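Local coordinates for protein hypoxanthine-guanine phosphoribosyltransferase (Leishmania tarentolae, PDB 1PZM) that probably converts guanine and hypoxanthine to their nucleoside monophosphates in purine salvage, transferring the phosphoribosyl group of 5-phosphoribosylpyrophosphate onto the base, with magnesium as cofactor, at residues W34-A45 against D74-V84. Sequence-based numbering, arbitrary orientation.
Sequences WAATAKCAKKIA and DLARFLADEGV
With CG anti to the carbonyl carbon in both residues (chi1 -71° in Trp34, -69° in Phe78), the two rings meet where helical segments 34-45 and 74-81 cross at -53°. Phe78 is the knob, seated among Trp34, Thr37, Ala38 and Ala41. Its edge points toward the face of the five-membered ring of Trp34 in an offset edge-to-face pair, centroids 5.6 Å apart. Ala38 lies over one face of Phe78, its CB making an off-centre CH-pi contact, while Thr37 CG2 comes to 3.5 Å from Phe78 CD1. Further along, Ala41 CB packs against Phe78 CB at 3.8 Å, and Ile44 CG2 meets Leu79 CD2 at 3.8 Å, on the side facing strand 59-64 of the parallel sheet of this type I phosphoribosyltransferase fold. A Schellman motif with Gly83 as its C-prime residue then ends the second helix.

Trp34 NE1 donates in its ring plane to Asp74 OD2 (2.8 Å), entering from above the carboxylate plane; Tyr182 OH and Arg77 of the second subunit also bind that oxygen, while Arg77 of the same chain pairs with Asp74 OD1. Lys42, bent at its last torsion, brings NZ to the syn side of Glu82 OE2 (2.9 Å), and a water lies within hydrogen-bonding distance of this oxygen and of Ala38 O. Shared among several donors, the Asp74 carboxylate is probably held as the anion, coupling the helix pair to the dimer interface.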
loop_
_atom_site.group_PDB
_atom_site.type_symbol
_atom_site.label_atom_id
_atom_site.label_comp_id
_atom_site.label_asym_id
_atom_site.label_seq_id
_atom_site.Cartn_x
_atom_site.Cartn_y
_atom_site.Cartn_z
ATOM N N TRP A 34 -11.362 -8.338 -6.722
ATOM C CA TRP A 34 -11.583 -8.886 -5.414
ATOM C C TRP A 34 -12.054 -10.345 -5.365
ATOM O O TRP A 34 -11.506 -11.117 -4.576
ATOM C CB TRP A 34 -12.577 -8.033 -4.645
ATOM C CG TRP A 34 -12.006 -6.673 -4.229
ATOM C CD1 TRP A 34 -10.658 -6.279 -4.105
ATOM C CD2 TRP A 34 -12.786 -5.582 -3.746
ATOM N NE1 TRP A 34 -10.585 -4.967 -3.623
ATOM C CE2 TRP A 34 -11.882 -4.524 -3.387
ATOM C CE3 TRP A 34 -14.178 -5.356 -3.625
ATOM C CZ2 TRP A 34 -12.350 -3.275 -2.897
ATOM C CZ3 TRP A 34 -14.635 -4.094 -3.126
ATOM C CH2 TRP A 34 -13.709 -3.083 -2.804
ATOM N N ALA A 35 -13.024 -10.715 -6.198
ATOM C CA ALA A 35 -13.428 -12.104 -6.278
ATOM C C ALA A 35 -12.272 -13.056 -6.690
ATOM O O ALA A 35 -12.137 -14.120 -6.076
ATOM C CB ALA A 35 -14.660 -12.305 -7.229
ATOM N N ALA A 36 -11.434 -12.686 -7.668
ATOM C CA ALA A 36 -10.331 -13.578 -8.088
ATOM C C ALA A 36 -9.243 -13.643 -6.949
ATOM O O ALA A 36 -8.632 -14.689 -6.684
ATOM C CB ALA A 36 -9.671 -13.077 -9.445
ATOM N N THR A 37 -9.040 -12.530 -6.269
ATOM C CA THR A 37 -8.020 -12.479 -5.247
ATOM C C THR A 37 -8.442 -13.283 -4.022
ATOM O O THR A 37 -7.592 -13.951 -3.415
ATOM C CB THR A 37 -7.804 -11.044 -4.816
ATOM O OG1 THR A 37 -7.322 -10.305 -5.939
ATOM C CG2 THR A 37 -6.660 -10.996 -3.816
ATOM N N ALA A 38 -9.716 -13.202 -3.633
ATOM C CA ALA A 38 -10.276 -14.062 -2.560
ATOM C C ALA A 38 -10.083 -15.558 -2.802
ATOM O O ALA A 38 -9.721 -16.316 -1.876
ATOM C CB ALA A 38 -11.803 -13.734 -2.328
ATOM N N LYS A 39 -10.351 -15.994 -4.039
ATOM C CA LYS A 39 -10.172 -17.407 -4.450
ATOM C C LYS A 39 -8.696 -17.765 -4.392
ATOM O O LYS A 39 -8.332 -18.838 -3.899
ATOM C CB LYS A 39 -10.733 -17.680 -5.866
ATOM C CG LYS A 39 -12.322 -17.648 -5.872
ATOM C CD LYS A 39 -12.835 -18.021 -7.273
ATOM C CE LYS A 39 -14.283 -18.491 -7.191
ATOM N NZ LYS A 39 -14.808 -19.129 -8.431
ATOM N N CYS A 40 -7.831 -16.839 -4.841
ATOM C CA CYS A 40 -6.391 -17.156 -4.877
ATOM C C CYS A 40 -5.898 -17.252 -3.416
ATOM O O CYS A 40 -5.137 -18.138 -3.060
ATOM C CB CYS A 40 -5.631 -16.089 -5.685
ATOM S SG CYS A 40 -3.817 -16.160 -5.497
ATOM N N ALA A 41 -6.372 -16.357 -2.560
ATOM C CA ALA A 41 -6.038 -16.423 -1.123
ATOM C C ALA A 41 -6.454 -17.806 -0.501
ATOM O O ALA A 41 -5.719 -18.365 0.334
ATOM C CB ALA A 41 -6.708 -15.300 -0.379
ATOM N N LYS A 42 -7.619 -18.352 -0.894
ATOM C CA LYS A 42 -7.983 -19.665 -0.389
ATOM C C LYS A 42 -7.011 -20.755 -0.884
ATOM O O LYS A 42 -6.712 -21.729 -0.159
ATOM C CB LYS A 42 -9.434 -20.059 -0.768
ATOM C CG LYS A 42 -10.508 -19.121 -0.245
ATOM C CD LYS A 42 -11.938 -19.567 -0.707
ATOM C CE LYS A 42 -12.931 -18.480 -0.249
ATOM N NZ LYS A 42 -13.146 -18.446 1.251
ATOM N N LYS A 43 -6.557 -20.617 -2.125
ATOM C CA LYS A 43 -5.548 -21.534 -2.669
ATOM C C LYS A 43 -4.232 -21.461 -1.843
ATOM O O LYS A 43 -3.727 -22.479 -1.375
ATOM C CB LYS A 43 -5.244 -21.193 -4.127
ATOM C CG LYS A 43 -6.112 -21.756 -5.201
ATOM C CD LYS A 43 -5.479 -21.432 -6.588
ATOM C CE LYS A 43 -6.464 -21.690 -7.782
ATOM N NZ LYS A 43 -6.337 -20.693 -8.935
ATOM N N ILE A 44 -3.699 -20.250 -1.662
ATOM C CA ILE A 44 -2.469 -20.016 -0.865
ATOM C C ILE A 44 -2.540 -20.694 0.505
ATOM O O ILE A 44 -1.619 -21.401 0.915
ATOM C CB ILE A 44 -2.147 -18.471 -0.753
ATOM C CG1 ILE A 44 -1.700 -17.927 -2.130
ATOM C CG2 ILE A 44 -1.060 -18.196 0.317
ATOM C CD1 ILE A 44 -1.380 -16.330 -2.168
ATOM N N ALA A 45 -3.664 -20.493 1.180
ATOM C CA ALA A 45 -3.891 -21.032 2.504
ATOM C C ALA A 45 -3.793 -22.543 2.424
ATOM O O ALA A 45 -3.197 -23.173 3.291
ATOM C CB ALA A 45 -5.262 -20.620 3.027
ATOM N N ASP A 74 -4.918 -5.281 -0.357
ATOM C CA ASP A 74 -6.173 -6.055 -0.465
ATOM C C ASP A 74 -5.879 -7.577 -0.287
ATOM O O ASP A 74 -6.555 -8.265 0.440
ATOM C CB ASP A 74 -6.783 -5.806 -1.860
ATOM C CG ASP A 74 -7.413 -4.411 -1.997
ATOM O OD1 ASP A 74 -7.349 -3.584 -1.013
ATOM O OD2 ASP A 74 -8.001 -4.067 -3.071
ATOM N N LEU A 75 -4.826 -8.080 -0.930
ATOM C CA LEU A 75 -4.447 -9.495 -0.756
ATOM C C LEU A 75 -4.152 -9.790 0.705
ATOM O O LEU A 75 -4.551 -10.844 1.184
ATOM C CB LEU A 75 -3.233 -9.866 -1.605
ATOM C CG LEU A 75 -2.600 -11.247 -1.407
ATOM C CD1 LEU A 75 -3.509 -12.492 -1.821
ATOM C CD2 LEU A 75 -1.185 -11.307 -2.166
ATOM N N ALA A 76 -3.419 -8.885 1.396
ATOM C CA ALA A 76 -3.199 -9.071 2.841
ATOM C C ALA A 76 -4.498 -9.344 3.610
ATOM O O ALA A 76 -4.548 -10.251 4.425
ATOM C CB ALA A 76 -2.416 -7.881 3.523
ATOM N N ARG A 77 -5.532 -8.549 3.342
ATOM C CA ARG A 77 -6.829 -8.722 4.008
ATOM C C ARG A 77 -7.622 -9.993 3.617
ATOM O O ARG A 77 -8.215 -10.630 4.455
ATOM C CB ARG A 77 -7.672 -7.459 3.864
ATOM C CG ARG A 77 -7.080 -6.259 4.648
ATOM C CD ARG A 77 -7.776 -4.972 4.351
ATOM N NE ARG A 77 -7.385 -4.361 3.074
ATOM C CZ ARG A 77 -7.797 -3.113 2.777
ATOM N NH1 ARG A 77 -8.553 -2.401 3.700
ATOM N NH2 ARG A 77 -7.464 -2.552 1.625
ATOM N N PHE A 78 -7.600 -10.384 2.361
ATOM C CA PHE A 78 -8.104 -11.706 1.972
ATOM C C PHE A 78 -7.379 -12.892 2.643
ATOM O O PHE A 78 -8.008 -13.905 3.012
ATOM C CB PHE A 78 -8.096 -11.853 0.418
ATOM C CG PHE A 78 -9.124 -10.978 -0.253
ATOM C CD1 PHE A 78 -8.733 -10.004 -1.168
ATOM C CD2 PHE A 78 -10.484 -11.086 0.112
ATOM C CE1 PHE A 78 -9.702 -9.139 -1.741
ATOM C CE2 PHE A 78 -11.457 -10.235 -0.420
ATOM C CZ PHE A 78 -11.056 -9.240 -1.370
ATOM N N LEU A 79 -6.068 -12.773 2.795
ATOM C CA LEU A 79 -5.299 -13.777 3.540
ATOM C C LEU A 79 -5.694 -13.810 5.048
ATOM O O LEU A 79 -5.860 -14.902 5.649
ATOM C CB LEU A 79 -3.792 -13.536 3.325
ATOM C CG LEU A 79 -3.197 -13.961 1.986
ATOM C CD1 LEU A 79 -1.702 -13.450 1.851
ATOM C CD2 LEU A 79 -3.284 -15.474 1.722
ATOM N N ALA A 80 -5.948 -12.634 5.620
ATOM C CA ALA A 80 -6.522 -12.576 6.959
ATOM C C ALA A 80 -7.845 -13.342 7.019
ATOM O O ALA A 80 -8.074 -14.089 7.983
ATOM C CB ALA A 80 -6.763 -11.137 7.393
ATOM N N ASP A 81 -8.716 -13.155 6.025
ATOM C CA ASP A 81 -9.996 -13.929 5.967
ATOM C C ASP A 81 -9.774 -15.461 5.991
ATOM O O ASP A 81 -10.638 -16.237 6.490
ATOM C CB ASP A 81 -10.780 -13.633 4.688
ATOM C CG ASP A 81 -11.230 -12.191 4.581
ATOM O OD1 ASP A 81 -11.181 -11.408 5.563
ATOM O OD2 ASP A 81 -11.648 -11.757 3.503
ATOM N N GLU A 82 -8.627 -15.878 5.447
ATOM C CA GLU A 82 -8.308 -17.299 5.386
ATOM C C GLU A 82 -7.453 -17.761 6.582
ATOM O O GLU A 82 -7.025 -18.900 6.625
ATOM C CB GLU A 82 -7.632 -17.655 4.047
ATOM C CG GLU A 82 -8.435 -17.384 2.759
ATOM C CD GLU A 82 -9.892 -17.923 2.751
ATOM O OE1 GLU A 82 -10.185 -19.040 3.236
ATOM O OE2 GLU A 82 -10.773 -17.188 2.271
ATOM N N GLY A 83 -7.228 -16.881 7.563
ATOM C CA GLY A 83 -6.400 -17.203 8.722
ATOM C C GLY A 83 -4.909 -17.429 8.455
ATOM O O GLY A 83 -4.244 -18.115 9.226
ATOM N N VAL A 84 -4.380 -16.902 7.350
ATOM C CA VAL A 84 -2.961 -17.019 7.095
ATOM C C VAL A 84 -2.249 -15.853 7.782
ATOM O O VAL A 84 -2.507 -14.697 7.419
ATOM C CB VAL A 84 -2.667 -16.900 5.609
ATOM C CG1 VAL A 84 -1.163 -16.953 5.413
ATOM C CG2 VAL A 84 -3.388 -18.018 4.840
HETATM O O HOH W 1 -10.359 -15.077 0.876
#